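Local coordinates for ABC transporter substrate-binding protein (Bradyrhizobium japonicum, PDB 4I1D), which probably serves as the periplasmic substrate-binding component of an ABC importer for small organic solutes, and can hold malate, at residues A138-A150 against W306-W318. Sequence-based numbering, arbitrary orientation.
Sequences ALRNHPIATLEAA and WSSPAGEAAEKRW. With ACT (acetate ion), chain S.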
ATOM      1  N   ALA A 138      -5.434  10.367  32.426  1.00 41.94           N
ATOM      2  CA  ALA A 138      -4.772   9.389  31.561  1.00 41.24           C
ATOM      3  C   ALA A 138      -5.229   7.998  31.963  1.00 47.06           C
ATOM      4  O   ALA A 138      -5.522   7.741  33.136  1.00 42.67           O
ATOM      5  CB  ALA A 138      -3.259   9.498  31.671  1.00 35.79           C
ATOM      6  N   LEU A 139      -5.312   7.112  30.978  1.00 42.41           N
ATOM      7  CA  LEU A 139      -5.578   5.704  31.230  1.00 48.81           C
ATOM      8  C   LEU A 139      -4.559   4.961  30.394  1.00 45.27           C
ATOM      9  O   LEU A 139      -3.923   5.559  29.523  1.00 48.23           O
ATOM     10  CB  LEU A 139      -7.008   5.313  30.812  1.00 40.73           C
ATOM     11  CG  LEU A 139      -8.191   5.782  31.670  1.00 46.62           C
ATOM     12  CD1 LEU A 139      -9.538   5.367  31.032  1.00 35.44           C
ATOM     13  CD2 LEU A 139      -8.073   5.247  33.099  1.00 41.80           C
ATOM     14  N   ARG A 140      -4.392   3.670  30.648  1.00 43.42           N
ATOM     15  CA  ARG A 140      -3.440   2.878  29.875  1.00 40.11           C
ATOM     16  C   ARG A 140      -4.070   2.432  28.558  1.00 40.19           C
ATOM     17  O   ARG A 140      -5.242   2.047  28.531  1.00 40.84           O
ATOM     18  CB  ARG A 140      -3.005   1.651  30.664  1.00 40.70           C
ATOM     19  CG  ARG A 140      -1.930   0.837  29.932  1.00 44.39           C
ATOM     20  CD  ARG A 140      -1.549  -0.425  30.694  1.00 41.81           C
ATOM     21  NE  ARG A 140      -0.533  -1.175  29.960  1.00 49.26           N
ATOM     22  CZ  ARG A 140      -0.322  -2.482  30.081  1.00 53.43           C
ATOM     23  NH1 ARG A 140      -1.068  -3.209  30.906  1.00 47.75           N
ATOM     24  NH2 ARG A 140       0.633  -3.067  29.366  1.00 47.80           N
ATOM     25  N   ASN A 141      -3.303   2.481  27.476  1.00 42.76           N
ATOM     26  CA  ASN A 141      -3.787   1.996  26.181  1.00 49.29           C
ATOM     27  C   ASN A 141      -3.748   0.480  26.150  1.00 49.45           C
ATOM     28  O   ASN A 141      -2.923  -0.115  25.452  1.00 47.95           O
ATOM     29  CB  ASN A 141      -2.957   2.556  25.017  1.00 45.71           C
ATOM     30  CG  ASN A 141      -3.622   2.335  23.660  1.00 53.59           C
ATOM     31  OD1 ASN A 141      -4.422   1.410  23.480  1.00 53.57           O
ATOM     32  ND2 ASN A 141      -3.298   3.196  22.699  1.00 59.69           N
ATOM     33  N   HIS A 142      -4.643  -0.140  26.913  1.00 46.35           N
ATOM     34  CA  HIS A 142      -4.622  -1.584  27.088  1.00 46.78           C
ATOM     35  C   HIS A 142      -5.854  -2.054  27.846  1.00 44.99           C
ATOM     36  O   HIS A 142      -6.272  -1.420  28.811  1.00 50.87           O
ATOM     37  CB  HIS A 142      -3.360  -1.996  27.845  1.00 47.20           C
ATOM     38  CG  HIS A 142      -2.968  -3.419  27.627  1.00 58.90           C
ATOM     39  ND1 HIS A 142      -3.534  -4.464  28.327  1.00 60.58           N
ATOM     40  CD2 HIS A 142      -2.064  -3.977  26.785  1.00 62.06           C
ATOM     41  CE1 HIS A 142      -2.995  -5.599  27.927  1.00 61.79           C
ATOM     42  NE2 HIS A 142      -2.100  -5.332  26.992  1.00 63.36           N
ATOM     43  N   PRO A 143      -6.438  -3.175  27.414  1.00 43.88           N
ATOM     44  CA  PRO A 143      -7.703  -3.632  28.013  1.00 47.72           C
ATOM     45  C   PRO A 143      -7.561  -4.128  29.452  1.00 44.12           C
ATOM     46  O   PRO A 143      -8.477  -3.923  30.249  1.00 48.29           O
ATOM     47  CB  PRO A 143      -8.153  -4.764  27.080  1.00 48.83           C
ATOM     48  CG  PRO A 143      -6.881  -5.208  26.369  1.00 51.50           C
ATOM     49  CD  PRO A 143      -6.042  -3.972  26.238  1.00 42.51           C
ATOM     50  N   ILE A 144      -6.432  -4.744  29.788  1.00 43.31           N
ATOM     51  CA  ILE A 144      -6.243  -5.325  31.119  1.00 44.73           C
ATOM     52  C   ILE A 144      -6.278  -4.270  32.232  1.00 45.93           C
ATOM     53  O   ILE A 144      -5.598  -3.255  32.138  1.00 44.97           O
ATOM     54  CB  ILE A 144      -4.917  -6.084  31.194  1.00 57.61           C
ATOM     55  CG1 ILE A 144      -4.840  -7.111  30.068  1.00 64.37           C
ATOM     56  CG2 ILE A 144      -4.762  -6.765  32.547  1.00 58.55           C
ATOM     57  CD1 ILE A 144      -5.753  -8.266  30.272  1.00 67.52           C
ATOM     58  N   ALA A 145      -7.052  -4.539  33.284  1.00 48.50           N
ATOM     59  CA  ALA A 145      -7.274  -3.609  34.403  1.00 45.24           C
ATOM     60  C   ALA A 145      -8.168  -2.437  34.003  1.00 43.59           C
ATOM     61  O   ALA A 145      -8.996  -1.987  34.789  1.00 52.90           O
ATOM     62  CB  ALA A 145      -5.954  -3.097  34.976  1.00 42.80           C
ATOM     63  N   THR A 146      -7.993  -1.946  32.781  1.00 38.84           N
ATOM     64  CA  THR A 146      -8.811  -0.844  32.278  1.00 38.79           C
ATOM     65  C   THR A 146     -10.303  -1.217  32.236  1.00 42.18           C
ATOM     66  O   THR A 146     -11.156  -0.455  32.718  1.00 45.28           O
ATOM     67  CB  THR A 146      -8.327  -0.391  30.883  1.00 45.02           C
ATOM     68  OG1 THR A 146      -6.919  -0.130  30.929  1.00 47.89           O
ATOM     69  CG2 THR A 146      -9.057   0.869  30.427  1.00 45.53           C
ATOM     70  N   LEU A 147     -10.619  -2.383  31.668  1.00 43.31           N
ATOM     71  CA  LEU A 147     -12.006  -2.846  31.620  1.00 40.59           C
ATOM     72  C   LEU A 147     -12.567  -2.953  33.027  1.00 43.68           C
ATOM     73  O   LEU A 147     -13.680  -2.508  33.285  1.00 46.45           O
ATOM     74  CB  LEU A 147     -12.117  -4.204  30.934  1.00 42.03           C
ATOM     75  CG  LEU A 147     -11.736  -4.240  29.458  1.00 49.63           C
ATOM     76  CD1 LEU A 147     -12.184  -5.553  28.850  1.00 56.06           C
ATOM     77  CD2 LEU A 147     -12.366  -3.072  28.720  1.00 43.60           C
ATOM     78  N   GLU A 148     -11.806  -3.554  33.940  1.00 41.40           N
ATOM     79  CA  GLU A 148     -12.273  -3.668  35.330  1.00 47.74           C
ATOM     80  C   GLU A 148     -12.641  -2.302  35.925  1.00 43.37           C
ATOM     81  O   GLU A 148     -13.697  -2.151  36.543  1.00 48.91           O
ATOM     82  CB  GLU A 148     -11.235  -4.370  36.213  1.00 48.46           C
ATOM     83  CG  GLU A 148     -11.122  -5.874  35.981  1.00 55.50           C
ATOM     84  CD  GLU A 148     -10.157  -6.263  34.859  1.00 53.55           C
ATOM     85  OE1 GLU A 148      -9.812  -7.464  34.785  1.00 52.81           O
ATOM     86  OE2 GLU A 148      -9.743  -5.388  34.058  1.00 49.22           O
ATOM     87  N   ALA A 149     -11.775  -1.311  35.723  1.00 41.39           N
ATOM     88  CA  ALA A 149     -11.984   0.015  36.300  1.00 41.76           C
ATOM     89  C   ALA A 149     -13.245   0.662  35.731  1.00 47.42           C
ATOM     90  O   ALA A 149     -14.003   1.333  36.450  1.00 48.06           O
ATOM     91  CB  ALA A 149     -10.763   0.910  36.063  1.00 39.04           C
ATOM     92  N   ALA A 150     -13.464   0.463  34.437  1.00 46.16           N
ATOM     93  CA  ALA A 150     -14.650   1.000  33.794  1.00 43.38           C
ATOM     94  C   ALA A 150     -15.904   0.385  34.403  1.00 47.48           C
ATOM     95  O   ALA A 150     -16.896   1.069  34.592  1.00 49.20           O
ATOM     96  CB  ALA A 150     -14.609   0.753  32.288  1.00 43.75           C
ATOM     97  N   TRP A 306      -9.150 -13.844  32.098  1.00 47.24           N
ATOM     98  CA  TRP A 306      -8.369 -13.201  31.039  1.00 47.48           C
ATOM     99  C   TRP A 306      -7.733 -14.168  30.039  1.00 55.15           C
ATOM    100  O   TRP A 306      -7.546 -13.824  28.869  1.00 57.37           O
ATOM    101  CB  TRP A 306      -7.305 -12.261  31.617  1.00 40.29           C
ATOM    102  CG  TRP A 306      -7.874 -10.935  31.930  1.00 42.86           C
ATOM    103  CD1 TRP A 306      -8.120 -10.421  33.163  1.00 46.22           C
ATOM    104  CD2 TRP A 306      -8.321  -9.958  30.985  1.00 44.91           C
ATOM    105  NE1 TRP A 306      -8.685  -9.168  33.048  1.00 46.98           N
ATOM    106  CE2 TRP A 306      -8.819  -8.864  31.719  1.00 49.98           C
ATOM    107  CE3 TRP A 306      -8.347  -9.901  29.587  1.00 50.13           C
ATOM    108  CZ2 TRP A 306      -9.326  -7.717  31.104  1.00 53.73           C
ATOM    109  CZ3 TRP A 306      -8.860  -8.760  28.977  1.00 53.21           C
ATOM    110  CH2 TRP A 306      -9.338  -7.689  29.735  1.00 53.20           C
ATOM    111  N   SER A 307      -7.403 -15.368  30.503  1.00 50.94           N
ATOM    112  CA  SER A 307      -6.762 -16.372  29.660  1.00 48.07           C
ATOM    113  C   SER A 307      -7.775 -17.326  29.014  1.00 51.08           C
ATOM    114  O   SER A 307      -7.400 -18.284  28.333  1.00 57.34           O
ATOM    115  CB  SER A 307      -5.760 -17.176  30.494  1.00 52.51           C
ATOM    116  OG  SER A 307      -6.423 -17.886  31.532  1.00 52.63           O
ATOM    117  N   SER A 308      -9.058 -17.076  29.240  1.00 50.91           N
ATOM    118  CA  SER A 308     -10.104 -17.900  28.651  1.00 49.91           C
ATOM    119  C   SER A 308     -10.506 -17.307  27.294  1.00 57.18           C
ATOM    120  O   SER A 308     -10.118 -16.185  26.971  1.00 54.34           O
ATOM    121  CB  SER A 308     -11.321 -17.939  29.576  1.00 54.50           C
ATOM    122  OG  SER A 308     -12.027 -16.704  29.524  1.00 52.70           O
ATOM    123  N   PRO A 309     -11.288 -18.059  26.502  1.00 53.37           N
ATOM    124  CA  PRO A 309     -11.795 -17.553  25.224  1.00 57.93           C
ATOM    125  C   PRO A 309     -12.461 -16.178  25.331  1.00 58.93           C
ATOM    126  O   PRO A 309     -12.283 -15.361  24.424  1.00 55.93           O
ATOM    127  CB  PRO A 309     -12.824 -18.617  24.822  1.00 59.64           C
ATOM    128  CG  PRO A 309     -12.241 -19.894  25.386  1.00 56.77           C
ATOM    129  CD  PRO A 309     -11.642 -19.478  26.710  1.00 58.43           C
ATOM    130  N   ALA A 310     -13.220 -15.932  26.398  1.00 54.66           N
ATOM    131  CA  ALA A 310     -13.863 -14.633  26.585  1.00 52.89           C
ATOM    132  C   ALA A 310     -12.822 -13.531  26.816  1.00 51.45           C
ATOM    133  O   ALA A 310     -12.969 -12.413  26.321  1.00 49.38           O
ATOM    134  CB  ALA A 310     -14.863 -14.679  27.729  1.00 52.48           C
ATOM    135  N   GLY A 311     -11.756 -13.859  27.538  1.00 51.77           N
ATOM    136  CA  GLY A 311     -10.672 -12.916  27.750  1.00 51.29           C
ATOM    137  C   GLY A 311      -9.991 -12.555  26.438  1.00 57.56           C
ATOM    138  O   GLY A 311      -9.722 -11.378  26.178  1.00 55.13           O
ATOM    139  N   GLU A 312      -9.741 -13.561  25.597  1.00 50.30           N
ATOM    140  CA  GLU A 312      -9.132 -13.322  24.289  1.00 56.18           C
ATOM    141  C   GLU A 312     -10.030 -12.430  23.431  1.00 56.68           C
ATOM    142  O   GLU A 312      -9.568 -11.436  22.867  1.00 59.08           O
ATOM    143  CB  GLU A 312      -8.842 -14.638  23.551  1.00 66.74           C
ATOM    144  CG  GLU A 312      -8.238 -15.755  24.418  1.00 85.66           C
ATOM    145  CD  GLU A 312      -6.708 -15.695  24.556  1.00 93.23           C
ATOM    146  OE1 GLU A 312      -6.088 -16.774  24.721  1.00 93.14           O
ATOM    147  OE2 GLU A 312      -6.130 -14.583  24.516  1.00 91.43           O
ATOM    148  N   ALA A 313     -11.312 -12.787  23.335  1.00 52.22           N
ATOM    149  CA  ALA A 313     -12.282 -11.984  22.588  1.00 54.77           C
ATOM    150  C   ALA A 313     -12.234 -10.531  23.056  1.00 51.87           C
ATOM    151  O   ALA A 313     -12.159  -9.619  22.241  1.00 52.83           O
ATOM    152  CB  ALA A 313     -13.706 -12.539  22.730  1.00 49.52           C
ATOM    153  N   ALA A 314     -12.260 -10.321  24.368  1.00 46.65           N
ATOM    154  CA  ALA A 314     -12.198  -8.960  24.899  1.00 53.13           C
ATOM    155  C   ALA A 314     -10.946  -8.230  24.402  1.00 51.58           C
ATOM    156  O   ALA A 314     -11.025  -7.078  23.965  1.00 51.15           O
ATOM    157  CB  ALA A 314     -12.270  -8.955  26.420  1.00 47.92           C
ATOM    158  N   GLU A 315      -9.804  -8.913  24.448  1.00 47.96           N
ATOM    159  CA  GLU A 315      -8.541  -8.325  23.995  1.00 56.72           C
ATOM    160  C   GLU A 315      -8.609  -7.924  22.530  1.00 58.47           C
ATOM    161  O   GLU A 315      -8.184  -6.827  22.174  1.00 54.10           O
ATOM    162  CB  GLU A 315      -7.352  -9.267  24.233  1.00 55.61           C
ATOM    163  CG  GLU A 315      -7.016  -9.462  25.698  1.00 72.84           C
ATOM    164  CD  GLU A 315      -5.739 -10.267  25.919  1.00 93.33           C
ATOM    165  OE1 GLU A 315      -4.643  -9.736  25.632  1.00103.99           O
ATOM    166  OE2 GLU A 315      -5.827 -11.429  26.382  1.00 94.75           O
ATOM    167  N   LYS A 316      -9.153  -8.805  21.690  1.00 58.41           N
ATOM    168  CA  LYS A 316      -9.263  -8.523  20.261  1.00 63.62           C
ATOM    169  C   LYS A 316     -10.130  -7.299  19.972  1.00 61.78           C
ATOM    170  O   LYS A 316      -9.966  -6.644  18.944  1.00 70.93           O
ATOM    171  CB  LYS A 316      -9.773  -9.747  19.477  1.00 70.02           C
ATOM    172  CG  LYS A 316      -8.827 -10.944  19.544  1.00 83.21           C
ATOM    173  CD  LYS A 316      -8.848 -11.797  18.272  1.00 95.18           C
ATOM    174  CE  LYS A 316      -7.769 -12.894  18.338  1.00102.91           C
ATOM    175  NZ  LYS A 316      -7.553 -13.638  17.049  1.00107.29           N
ATOM    176  N   ARG A 317     -11.057  -6.987  20.871  1.00 53.82           N
ATOM    177  CA  ARG A 317     -11.945  -5.845  20.649  1.00 58.79           C
ATOM    178  C   ARG A 317     -11.251  -4.518  20.925  1.00 57.79           C
ATOM    179  O   ARG A 317     -11.680  -3.489  20.416  1.00 52.03           O
ATOM    180  CB  ARG A 317     -13.230  -5.950  21.483  1.00 55.10           C
ATOM    181  CG  ARG A 317     -14.210  -6.993  20.951  1.00 59.12           C
ATOM    182  CD  ARG A 317     -15.301  -7.309  21.943  1.00 61.65           C
ATOM    183  NE  ARG A 317     -16.147  -6.152  22.196  1.00 70.48           N
ATOM    184  CZ  ARG A 317     -17.287  -6.200  22.877  1.00 67.70           C
ATOM    185  NH1 ARG A 317     -17.715  -7.359  23.370  1.00 63.50           N
ATOM    186  NH2 ARG A 317     -17.998  -5.090  23.057  1.00 59.88           N
ATOM    187  N   TRP A 318     -10.185  -4.549  21.725  1.00 48.68           N
ATOM    188  CA  TRP A 318      -9.505  -3.319  22.114  1.00 52.40           C
ATOM    189  C   TRP A 318      -8.985  -2.626  20.880  1.00 56.63           C
ATOM    190  O   TRP A 318      -9.121  -1.415  20.734  1.00 54.88           O
ATOM    191  CB  TRP A 318      -8.328  -3.591  23.058  1.00 52.18           C
ATOM    192  CG  TRP A 318      -7.796  -2.328  23.658  1.00 56.65           C
ATOM    193  CD1 TRP A 318      -6.653  -1.665  23.310  1.00 52.17           C
ATOM    194  CD2 TRP A 318      -8.412  -1.554  24.691  1.00 50.24           C
ATOM    195  NE1 TRP A 318      -6.512  -0.532  24.076  1.00 50.80           N
ATOM    196  CE2 TRP A 318      -7.578  -0.440  24.932  1.00 52.14           C
ATOM    197  CE3 TRP A 318      -9.583  -1.698  25.444  1.00 47.79           C
ATOM    198  CZ2 TRP A 318      -7.884   0.531  25.894  1.00 48.34           C
ATOM    199  CZ3 TRP A 318      -9.887  -0.736  26.401  1.00 40.30           C
ATOM    200  CH2 TRP A 318      -9.039   0.364  26.617  1.00 45.62           C
TER
HETATM  201  C   ACT S 415     -16.051  -2.678  20.787  1.00 94.98           C
HETATM  202  O   ACT S 415     -15.693  -3.820  20.406  1.00 84.00           O
HETATM  203  OXT ACT S 415     -16.935  -2.629  21.682  1.00 93.73           O
HETATM  204  CH3 ACT S 415     -15.455  -1.430  20.196  1.00 95.70           C
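Trp318 lays one face of its indole over the chain at His142 and Pro143: Pro143 CD sits almost straight above the five-membered ring, 3.7 Å from its centroid, a CH-pi contact. With CG anti to the backbone N (chi1 -169°), the indole extends off helix 309-321 toward the loop. At the ring's edge, Trp318 NE1 gives a nearly straight hydrogen bond (167°) to Asn141 OD1; the donor lies in the carbonyl plane, and the acceptor is close to the indole plane. Thr146 CG2 comes obliquely to Trp318 CH2, 3.8 Å away. An alanine in place of Trp318 would probably leave Asn141 OD1 without its indole donor and open a gap beside Pro143 and Thr146.

In this periplasmic binding protein fold, the C-terminal helix thus packs against the loop joining strand 137-140 to helix 146-153; the axes of segments 146-150 and 309-318 stay 12.9 Å apart at their closest, so loop and side chains bridge them. On the strand side, Arg140 reaches Trp205 of the malate pocket.

Trp306 meets the first turn of helix 146-153 and the end of the loop before it. Its NE1 donates to the syn lone pair of Glu148 OE1 at 2.7 Å, with ring and carboxylate planes 38° apart; Tyr162 hydroxyl also bonds that oxygen, so two partners grip it. Leu147 straddles both tryptophans, CD1 touching Trp306 CH2 at 3.7 Å and CD2 approaching Trp318 CZ3 at 4.1 Å, while Leu173 of helix 166-176 packs against the same leucine.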